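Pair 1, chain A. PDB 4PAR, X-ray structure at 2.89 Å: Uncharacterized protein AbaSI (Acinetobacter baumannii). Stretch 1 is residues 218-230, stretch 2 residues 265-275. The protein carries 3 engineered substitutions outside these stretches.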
# COMPACT_ATOMS: atom_id res chain seq x y z
N LYS A 218 -29.66 12.01 -30.05
CA LYS A 218 -29.73 10.95 -31.05
C LYS A 218 -30.21 9.64 -30.42
O LYS A 218 -29.63 9.18 -29.44
CB LYS A 218 -28.37 10.76 -31.73
CG LYS A 218 -27.92 11.93 -32.60
CD LYS A 218 -28.86 12.13 -33.79
CE LYS A 218 -28.49 13.37 -34.59
NZ LYS A 218 -29.41 13.56 -35.75
N LYS A 219 -31.26 9.05 -30.98
CA LYS A 219 -31.86 7.86 -30.37
C LYS A 219 -31.28 6.55 -30.92
O LYS A 219 -31.65 5.47 -30.47
CB LYS A 219 -33.38 7.87 -30.55
CG LYS A 219 -33.86 7.62 -31.97
CD LYS A 219 -35.38 7.44 -32.01
CE LYS A 219 -35.87 7.14 -33.42
NZ LYS A 219 -37.35 6.95 -33.47
N ASP A 220 -30.40 6.65 -31.91
CA ASP A 220 -29.72 5.46 -32.44
C ASP A 220 -28.32 5.26 -31.85
O ASP A 220 -27.64 4.29 -32.18
CB ASP A 220 -29.64 5.55 -33.97
CG ASP A 220 -28.83 6.74 -34.45
OD1 ASP A 220 -28.80 7.76 -33.74
OD2 ASP A 220 -28.22 6.64 -35.54
N THR A 221 -27.90 6.18 -30.98
CA THR A 221 -26.56 6.12 -30.39
C THR A 221 -26.59 6.01 -28.86
O THR A 221 -27.48 6.54 -28.20
CB THR A 221 -25.72 7.35 -30.77
OG1 THR A 221 -26.42 8.54 -30.41
CG2 THR A 221 -25.43 7.36 -32.26
N LEU A 222 -25.59 5.34 -28.30
CA LEU A 222 -25.47 5.18 -26.86
C LEU A 222 -24.10 5.61 -26.35
O LEU A 222 -23.07 5.23 -26.92
CB LEU A 222 -25.74 3.72 -26.46
CG LEU A 222 -25.68 3.41 -24.96
CD1 LEU A 222 -26.94 3.90 -24.25
CD2 LEU A 222 -25.45 1.93 -24.71
N ILE A 223 -24.08 6.41 -25.29
CA ILE A 223 -22.82 6.79 -24.64
C ILE A 223 -22.37 5.63 -23.77
O ILE A 223 -23.07 5.24 -22.84
CB ILE A 223 -22.97 8.04 -23.77
CG1 ILE A 223 -23.84 9.09 -24.46
CG2 ILE A 223 -21.60 8.60 -23.43
CD1 ILE A 223 -23.14 9.83 -25.57
N TRP A 224 -21.20 5.08 -24.05
CA TRP A 224 -20.78 3.88 -23.35
C TRP A 224 -19.47 4.08 -22.58
O TRP A 224 -18.53 4.67 -23.09
CB TRP A 224 -20.64 2.73 -24.34
CG TRP A 224 -20.62 1.39 -23.70
CD1 TRP A 224 -21.12 1.06 -22.48
CD2 TRP A 224 -20.07 0.19 -24.25
NE1 TRP A 224 -20.92 -0.28 -22.23
CE2 TRP A 224 -20.27 -0.83 -23.30
CE3 TRP A 224 -19.42 -0.12 -25.45
CZ2 TRP A 224 -19.85 -2.14 -23.52
CZ3 TRP A 224 -19.00 -1.41 -25.66
CH2 TRP A 224 -19.21 -2.41 -24.70
N PHE A 225 -19.43 3.56 -21.35
CA PHE A 225 -18.24 3.67 -20.51
C PHE A 225 -17.73 2.30 -20.08
O PHE A 225 -17.67 2.01 -18.89
CB PHE A 225 -18.52 4.50 -19.26
CG PHE A 225 -19.19 5.81 -19.54
CD1 PHE A 225 -18.70 6.66 -20.51
CD2 PHE A 225 -20.32 6.18 -18.83
CE1 PHE A 225 -19.32 7.86 -20.77
CE2 PHE A 225 -20.94 7.39 -19.09
CZ PHE A 225 -20.44 8.23 -20.06
N PRO A 226 -17.35 1.46 -21.05
CA PRO A 226 -16.93 0.10 -20.71
C PRO A 226 -15.50 0.01 -20.19
O PRO A 226 -14.67 0.89 -20.44
CB PRO A 226 -17.05 -0.63 -22.04
CG PRO A 226 -16.71 0.42 -23.04
CD PRO A 226 -17.19 1.73 -22.48
N ARG A 227 -15.23 -1.06 -19.45
CA ARG A 227 -13.86 -1.48 -19.22
C ARG A 227 -13.52 -2.45 -20.35
O ARG A 227 -14.19 -3.46 -20.51
CB ARG A 227 -13.68 -2.14 -17.86
CG ARG A 227 -14.01 -1.25 -16.67
CD ARG A 227 -13.68 -1.98 -15.38
NE ARG A 227 -13.96 -1.21 -14.18
CZ ARG A 227 -13.58 -1.58 -12.96
NH1 ARG A 227 -12.90 -2.70 -12.79
NH2 ARG A 227 -13.88 -0.82 -11.91
N LEU A 228 -12.47 -2.15 -21.10
CA LEU A 228 -12.19 -2.86 -22.34
C LEU A 228 -11.38 -4.12 -22.08
O LEU A 228 -10.88 -4.75 -23.00
CB LEU A 228 -11.46 -1.95 -23.33
CG LEU A 228 -12.40 -1.20 -24.29
CD1 LEU A 228 -13.33 -0.31 -23.51
CD2 LEU A 228 -11.63 -0.39 -25.30
N TYR A 229 -11.23 -4.44 -20.80
CA TYR A 229 -10.58 -5.67 -20.38
C TYR A 229 -11.57 -6.59 -19.66
O TYR A 229 -12.75 -6.28 -19.56
CB TYR A 229 -9.39 -5.36 -19.48
CG TYR A 229 -9.69 -4.30 -18.45
CD1 TYR A 229 -10.07 -4.64 -17.16
CD2 TYR A 229 -9.58 -2.94 -18.76
CE1 TYR A 229 -10.33 -3.67 -16.21
CE2 TYR A 229 -9.84 -1.97 -17.82
CZ TYR A 229 -10.22 -2.34 -16.55
OH TYR A 229 -10.48 -1.36 -15.61
N GLU A 230 -11.07 -7.71 -19.17
CA GLU A 230 -11.91 -8.64 -18.42
C GLU A 230 -12.00 -8.22 -16.96
O GLU A 230 -11.00 -7.86 -16.33
CB GLU A 230 -11.37 -10.07 -18.54
CG GLU A 230 -9.88 -10.22 -18.20
CD GLU A 230 -9.37 -11.64 -18.41
OE1 GLU A 230 -10.21 -12.57 -18.54
OE2 GLU A 230 -8.14 -11.83 -18.44
N GLY A 265 -31.38 -2.70 -30.91
CA GLY A 265 -30.76 -1.39 -30.86
C GLY A 265 -30.40 -0.97 -29.44
O GLY A 265 -30.72 -1.69 -28.49
N PRO A 266 -29.75 0.19 -29.29
CA PRO A 266 -29.29 1.10 -30.34
C PRO A 266 -28.08 0.57 -31.11
O PRO A 266 -27.17 -0.01 -30.51
CB PRO A 266 -28.92 2.37 -29.57
CG PRO A 266 -28.53 1.88 -28.23
CD PRO A 266 -29.45 0.72 -27.94
N GLN A 267 -28.07 0.80 -32.42
CA GLN A 267 -27.08 0.19 -33.30
C GLN A 267 -25.73 0.90 -33.32
O GLN A 267 -24.77 0.41 -33.91
CB GLN A 267 -27.64 0.12 -34.72
CG GLN A 267 -28.74 -0.90 -34.87
CD GLN A 267 -28.33 -2.26 -34.35
OE1 GLN A 267 -28.86 -2.75 -33.35
NE2 GLN A 267 -27.38 -2.89 -35.03
N LYS A 268 -25.66 2.06 -32.67
CA LYS A 268 -24.40 2.80 -32.58
C LYS A 268 -24.04 3.11 -31.14
O LYS A 268 -24.92 3.36 -30.31
CB LYS A 268 -24.49 4.10 -33.39
CG LYS A 268 -24.52 3.91 -34.89
CD LYS A 268 -24.80 5.23 -35.59
CE LYS A 268 -24.73 5.08 -37.10
NZ LYS A 268 -23.38 4.64 -37.53
N ARG A 269 -22.75 3.10 -30.84
CA ARG A 269 -22.28 3.51 -29.52
C ARG A 269 -21.04 4.38 -29.63
O ARG A 269 -20.05 4.00 -30.25
CB ARG A 269 -22.00 2.30 -28.64
CG ARG A 269 -23.24 1.58 -28.13
CD ARG A 269 -22.87 0.45 -27.18
NE ARG A 269 -24.03 -0.31 -26.75
CZ ARG A 269 -23.98 -1.37 -25.95
NH1 ARG A 269 -22.81 -1.80 -25.49
NH2 ARG A 269 -25.09 -2.01 -25.61
N ILE A 270 -21.09 5.56 -29.02
CA ILE A 270 -19.91 6.39 -28.86
C ILE A 270 -19.19 5.96 -27.58
O ILE A 270 -19.79 5.90 -26.50
CB ILE A 270 -20.26 7.90 -28.82
CG1 ILE A 270 -19.21 8.69 -28.04
CG2 ILE A 270 -21.65 8.10 -28.23
CD1 ILE A 270 -19.66 9.11 -26.64
N VAL A 271 -17.91 5.64 -27.70
CA VAL A 271 -17.21 4.95 -26.62
C VAL A 271 -16.20 5.81 -25.87
O VAL A 271 -15.39 6.53 -26.47
CB VAL A 271 -16.48 3.70 -27.15
CG1 VAL A 271 -16.07 2.80 -26.00
CG2 VAL A 271 -17.37 2.95 -28.11
N PHE A 272 -16.26 5.73 -24.54
CA PHE A 272 -15.22 6.26 -23.67
C PHE A 272 -14.76 5.17 -22.72
O PHE A 272 -15.50 4.74 -21.84
CB PHE A 272 -15.73 7.47 -22.88
CG PHE A 272 -15.70 8.75 -23.64
CD1 PHE A 272 -16.64 9.02 -24.63
CD2 PHE A 272 -14.75 9.72 -23.36
CE1 PHE A 272 -16.61 10.21 -25.32
CE2 PHE A 272 -14.72 10.91 -24.05
CZ PHE A 272 -15.66 11.16 -25.03
N ALA A 273 -13.52 4.72 -22.88
CA ALA A 273 -13.01 3.61 -22.09
C ALA A 273 -12.51 4.08 -20.73
O ALA A 273 -11.87 5.12 -20.62
CB ALA A 273 -11.90 2.90 -22.84
N ARG A 274 -12.81 3.30 -19.70
CA ARG A 274 -12.35 3.64 -18.36
C ARG A 274 -10.89 3.23 -18.21
O ARG A 274 -10.55 2.06 -18.30
CB ARG A 274 -13.20 2.97 -17.29
CG ARG A 274 -12.60 3.06 -15.89
CD ARG A 274 -13.54 2.45 -14.87
NE ARG A 274 -12.95 2.39 -13.53
CZ ARG A 274 -13.64 2.15 -12.43
NH1 ARG A 274 -14.95 1.94 -12.49
NH2 ARG A 274 -13.03 2.11 -11.25
N VAL A 275 -10.04 4.22 -17.97
CA VAL A 275 -8.61 3.98 -17.86
C VAL A 275 -8.05 4.73 -16.67
O VAL A 275 -8.47 5.84 -16.35
CB VAL A 275 -7.86 4.41 -19.14
CG1 VAL A 275 -8.25 3.53 -20.32
CG2 VAL A 275 -8.11 5.87 -19.45

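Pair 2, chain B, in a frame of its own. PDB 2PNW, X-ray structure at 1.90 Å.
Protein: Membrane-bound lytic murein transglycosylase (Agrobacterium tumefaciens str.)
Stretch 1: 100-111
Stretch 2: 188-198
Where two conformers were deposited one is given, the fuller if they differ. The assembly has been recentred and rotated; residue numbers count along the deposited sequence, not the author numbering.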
# COMPACT_ATOMS: atom_id res chain seq x y z
N ALA B 100 -8.30 -4.66 -0.11
CA ALA B 100 -8.18 -3.50 0.78
C ALA B 100 -7.07 -3.68 1.79
O ALA B 100 -6.66 -4.82 2.07
CB ALA B 100 -9.51 -3.19 1.49
N PHE B 101 -6.59 -2.56 2.34
CA PHE B 101 -5.56 -2.59 3.37
C PHE B 101 -5.84 -1.49 4.39
O PHE B 101 -6.74 -0.66 4.17
CB PHE B 101 -4.14 -2.50 2.76
CG PHE B 101 -3.73 -1.12 2.27
CD1 PHE B 101 -2.69 -0.43 2.90
CD2 PHE B 101 -4.31 -0.56 1.15
CE1 PHE B 101 -2.27 0.84 2.42
CE2 PHE B 101 -3.89 0.70 0.66
CZ PHE B 101 -2.88 1.40 1.32
N TYR B 102 -5.13 -1.50 5.50
CA TYR B 102 -5.44 -0.56 6.59
C TYR B 102 -4.19 -0.38 7.41
O TYR B 102 -3.19 -1.05 7.13
CB TYR B 102 -6.62 -1.07 7.45
CG TYR B 102 -6.30 -2.24 8.36
CD1 TYR B 102 -6.32 -2.09 9.75
CD2 TYR B 102 -5.97 -3.49 7.83
CE1 TYR B 102 -6.03 -3.18 10.60
CE2 TYR B 102 -5.66 -4.57 8.66
CZ TYR B 102 -5.71 -4.41 10.03
OH TYR B 102 -5.42 -5.49 10.84
N GLU B 103 -4.21 0.57 8.34
CA GLU B 103 -3.10 0.78 9.27
C GLU B 103 -3.52 0.14 10.60
O GLU B 103 -4.40 0.71 11.28
CB GLU B 103 -2.90 2.28 9.53
CG GLU B 103 -1.64 2.62 10.33
CD GLU B 103 -1.52 4.13 10.68
OE1 GLU B 103 -2.55 4.85 10.74
OE2 GLU B 103 -0.38 4.57 10.98
N PRO B 104 -2.93 -1.03 10.97
CA PRO B 104 -3.35 -1.59 12.24
C PRO B 104 -2.83 -0.85 13.46
O PRO B 104 -1.78 -0.18 13.42
CB PRO B 104 -2.75 -3.03 12.23
CG PRO B 104 -2.32 -3.28 10.79
CD PRO B 104 -1.96 -1.91 10.28
N GLU B 105 -3.57 -0.97 14.55
CA GLU B 105 -3.06 -0.59 15.83
C GLU B 105 -2.41 -1.85 16.44
O GLU B 105 -3.04 -2.92 16.47
CB GLU B 105 -4.23 -0.08 16.67
CG GLU B 105 -3.83 0.49 17.97
CD GLU B 105 -5.00 1.18 18.67
OE1 GLU B 105 -5.38 2.29 18.23
OE2 GLU B 105 -5.52 0.59 19.64
N LEU B 106 -1.17 -1.73 16.90
CA LEU B 106 -0.45 -2.86 17.46
C LEU B 106 0.02 -2.54 18.87
O LEU B 106 0.76 -1.57 19.08
CB LEU B 106 0.75 -3.19 16.58
CG LEU B 106 1.61 -4.41 16.94
CD1 LEU B 106 0.83 -5.73 16.78
CD2 LEU B 106 2.89 -4.46 16.11
N GLU B 107 -0.40 -3.36 19.85
CA GLU B 107 0.11 -3.25 21.21
C GLU B 107 1.57 -3.63 21.29
O GLU B 107 1.98 -4.70 20.78
CB GLU B 107 -0.70 -4.16 22.17
CG GLU B 107 -2.14 -3.69 22.34
CD GLU B 107 -2.95 -4.60 23.27
OE1 GLU B 107 -2.40 -5.60 23.81
OE2 GLU B 107 -4.16 -4.31 23.44
N VAL B 108 2.35 -2.78 21.96
CA VAL B 108 3.78 -3.00 22.14
C VAL B 108 4.26 -2.59 23.52
O VAL B 108 3.49 -1.99 24.29
CB VAL B 108 4.62 -2.22 21.07
CG1 VAL B 108 4.21 -2.68 19.66
CG2 VAL B 108 4.43 -0.70 21.22
N SER B 109 5.51 -2.93 23.82
CA SER B 109 6.20 -2.48 24.98
C SER B 109 7.60 -1.98 24.61
O SER B 109 8.23 -2.44 23.64
CB SER B 109 6.32 -3.60 26.02
OG SER B 109 7.06 -3.15 27.15
N ALA B 110 8.09 -1.04 25.40
CA ALA B 110 9.46 -0.53 25.23
C ALA B 110 10.48 -1.51 25.83
O ALA B 110 11.66 -1.41 25.57
CB ALA B 110 9.60 0.86 25.88
N THR B 111 9.98 -2.44 26.64
CA THR B 111 10.85 -3.38 27.35
C THR B 111 10.46 -4.83 27.05
O THR B 111 9.29 -5.23 27.18
CB THR B 111 10.81 -3.16 28.88
OG1 THR B 111 9.47 -3.31 29.35
CG2 THR B 111 11.33 -1.77 29.25
N VAL B 188 2.63 -6.90 6.38
CA VAL B 188 1.85 -6.97 5.15
C VAL B 188 1.23 -5.61 4.80
O VAL B 188 1.27 -5.18 3.62
CB VAL B 188 0.75 -8.07 5.24
CG1 VAL B 188 -0.11 -8.12 3.98
CG2 VAL B 188 1.39 -9.43 5.48
N GLN B 189 0.67 -4.93 5.80
CA GLN B 189 0.04 -3.62 5.54
C GLN B 189 1.11 -2.55 5.22
O GLN B 189 0.86 -1.64 4.40
CB GLN B 189 -0.80 -3.14 6.73
CG GLN B 189 -1.92 -4.09 7.22
CD GLN B 189 -2.64 -4.82 6.12
OE1 GLN B 189 -3.39 -4.23 5.36
NE2 GLN B 189 -2.41 -6.13 6.04
N GLY B 190 2.25 -2.63 5.91
CA GLY B 190 3.38 -1.70 5.68
C GLY B 190 3.40 -0.50 6.62
O GLY B 190 4.23 0.37 6.46
N ALA B 191 2.50 -0.46 7.61
CA ALA B 191 2.48 0.64 8.59
C ALA B 191 1.69 0.21 9.81
O ALA B 191 0.90 -0.75 9.74
CB ALA B 191 1.83 1.87 7.96
N ALA B 192 1.86 0.93 10.92
CA ALA B 192 1.04 0.64 12.09
C ALA B 192 1.05 1.81 13.03
O ALA B 192 1.99 2.62 13.00
CB ALA B 192 1.59 -0.58 12.83
N ARG B 193 0.03 1.88 13.88
CA ARG B 193 0.06 2.73 15.06
C ARG B 193 0.42 1.88 16.27
O ARG B 193 -0.34 1.01 16.65
CB ARG B 193 -1.31 3.39 15.26
CG ARG B 193 -1.71 4.25 14.08
CD ARG B 193 -2.61 5.42 14.42
NE ARG B 193 -3.42 5.20 15.62
CZ ARG B 193 -3.75 6.18 16.46
NH1 ARG B 193 -3.32 7.42 16.23
NH2 ARG B 193 -4.49 5.92 17.54
N LEU B 194 1.60 2.11 16.85
CA LEU B 194 2.05 1.33 18.01
C LEU B 194 1.49 1.97 19.29
O LEU B 194 1.64 3.20 19.48
CB LEU B 194 3.58 1.29 18.07
CG LEU B 194 4.35 0.82 16.82
CD1 LEU B 194 5.83 0.73 17.17
CD2 LEU B 194 3.79 -0.56 16.37
N VAL B 195 0.85 1.18 20.14
CA VAL B 195 0.27 1.70 21.39
C VAL B 195 0.98 1.02 22.56
O VAL B 195 0.99 -0.22 22.67
CB VAL B 195 -1.25 1.44 21.50
CG1 VAL B 195 -1.85 2.24 22.68
CG2 VAL B 195 -1.94 1.84 20.23
N PHE B 196 1.57 1.84 23.43
CA PHE B 196 2.37 1.32 24.55
C PHE B 196 1.48 1.22 25.81
O PHE B 196 0.39 1.78 25.84
CB PHE B 196 3.54 2.27 24.80
CG PHE B 196 4.61 2.22 23.73
CD1 PHE B 196 5.82 1.56 23.97
CD2 PHE B 196 4.43 2.86 22.51
CE1 PHE B 196 6.83 1.52 23.00
CE2 PHE B 196 5.43 2.83 21.52
CZ PHE B 196 6.63 2.17 21.77
N PRO B 197 1.95 0.52 26.86
CA PRO B 197 1.13 0.29 28.06
C PRO B 197 0.82 1.58 28.84
O PRO B 197 -0.15 1.62 29.59
CB PRO B 197 1.99 -0.67 28.89
CG PRO B 197 2.92 -1.30 27.91
CD PRO B 197 3.25 -0.14 27.00
N ASP B 198 1.60 2.63 28.62
CA ASP B 198 1.32 3.93 29.25
C ASP B 198 0.46 4.86 28.37
O ASP B 198 0.30 6.05 28.67
CB ASP B 198 2.64 4.61 29.67
CG ASP B 198 3.56 4.87 28.50
OD1 ASP B 198 3.18 4.62 27.34
OD2 ASP B 198 4.69 5.35 28.72

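Both pairs set two strands side by side, parallel and in the same register, and 14 central residues superpose with an RMSD of 0.8 Å. In pair 1 strand 221-224 runs beside 268-275 at 28°; in pair 2 the strand that starts at Glu105(B) runs beside 191-195 at 37°. The backbone supplies the common rule. A residue of the first strand offers its N to one carbonyl of the second and its O to an amide two residues further on. Thus Trp224(A) N donates to Ile270(A) O and Phe272(A) N to Trp224(A) O, each at 2.9 Å; at the matching positions Leu106(B) N donates to Arg193(B) O and Val195(B) N to Leu106(B) O, also at 2.9 Å.

The ladder tolerates proline, but at a price. Leu222(A) N bonds to Lys268(A) O at 2.9 Å, whereas its counterpart Pro104(B) has no N-H. There the ring CD lies 3.1 Å from Ala191(B) O, and that carbonyl is left buried without a partner. Later the exchange reverses: Val108(B) N reaches Val195(B) O at 3.0 Å, while the matching Pro226(A) brings only CD to Phe272(A) O, at 3.5 Å. Its carbonyl still works, accepting from Arg274(A) N at 3.1 Å.

Side chains fill the frame differently. On the face of Ile223(A) and Ile270(A), packing is apolar, CD1 of the first meeting CG2 of the second at 3.5 Å. The matching Glu105(B) and Arg193(B) instead form a long salt bridge, OE1 to NH2 3.8 Å, and the Glu105(B) chain also serves as apolar surface, its CG 3.2 Å from Val195(B) CG2. On the other face, Arg269(A) lays its guanidinium over the Trp224(A) ring in a cation-pi contact, CZ 4.6 Å from the six-membered ring centroid. Pair 2 has Leu106(B) and Ala192(B) at those positions, so the cation-pi contact is absent; the neighbour across is kept, Leu106(B) CD2 lying 4.0 Å from Leu194(B) CD2 where Trp224(A) CE3 lies 4.5 Å from Val271(A) CG1.

Near the start, Pro266(A), which follows a cis peptide bond, packs CG against Leu222(A) CB at 3.8 Å. Its counterpart Gln189(B) meets a proline from the other side of the pairing, CG 3.7 Å from Pro104(B) CG, and adds a polar link: Tyr102(B) N donates to its OE1 at 3.2 Å.

At the far end, Ala273(A) CB receives Leu228(A) CD1 at 3.6 Å. Phe196(B), in the alanine's place, offers a ring face to Val108(B) CG2, 3.5 Å from its centroid, and meets the smaller Ala110(B), CB to CE1 4.1 Å. The bulk has moved from the first stretch to the second; the backbone spacing has barely moved.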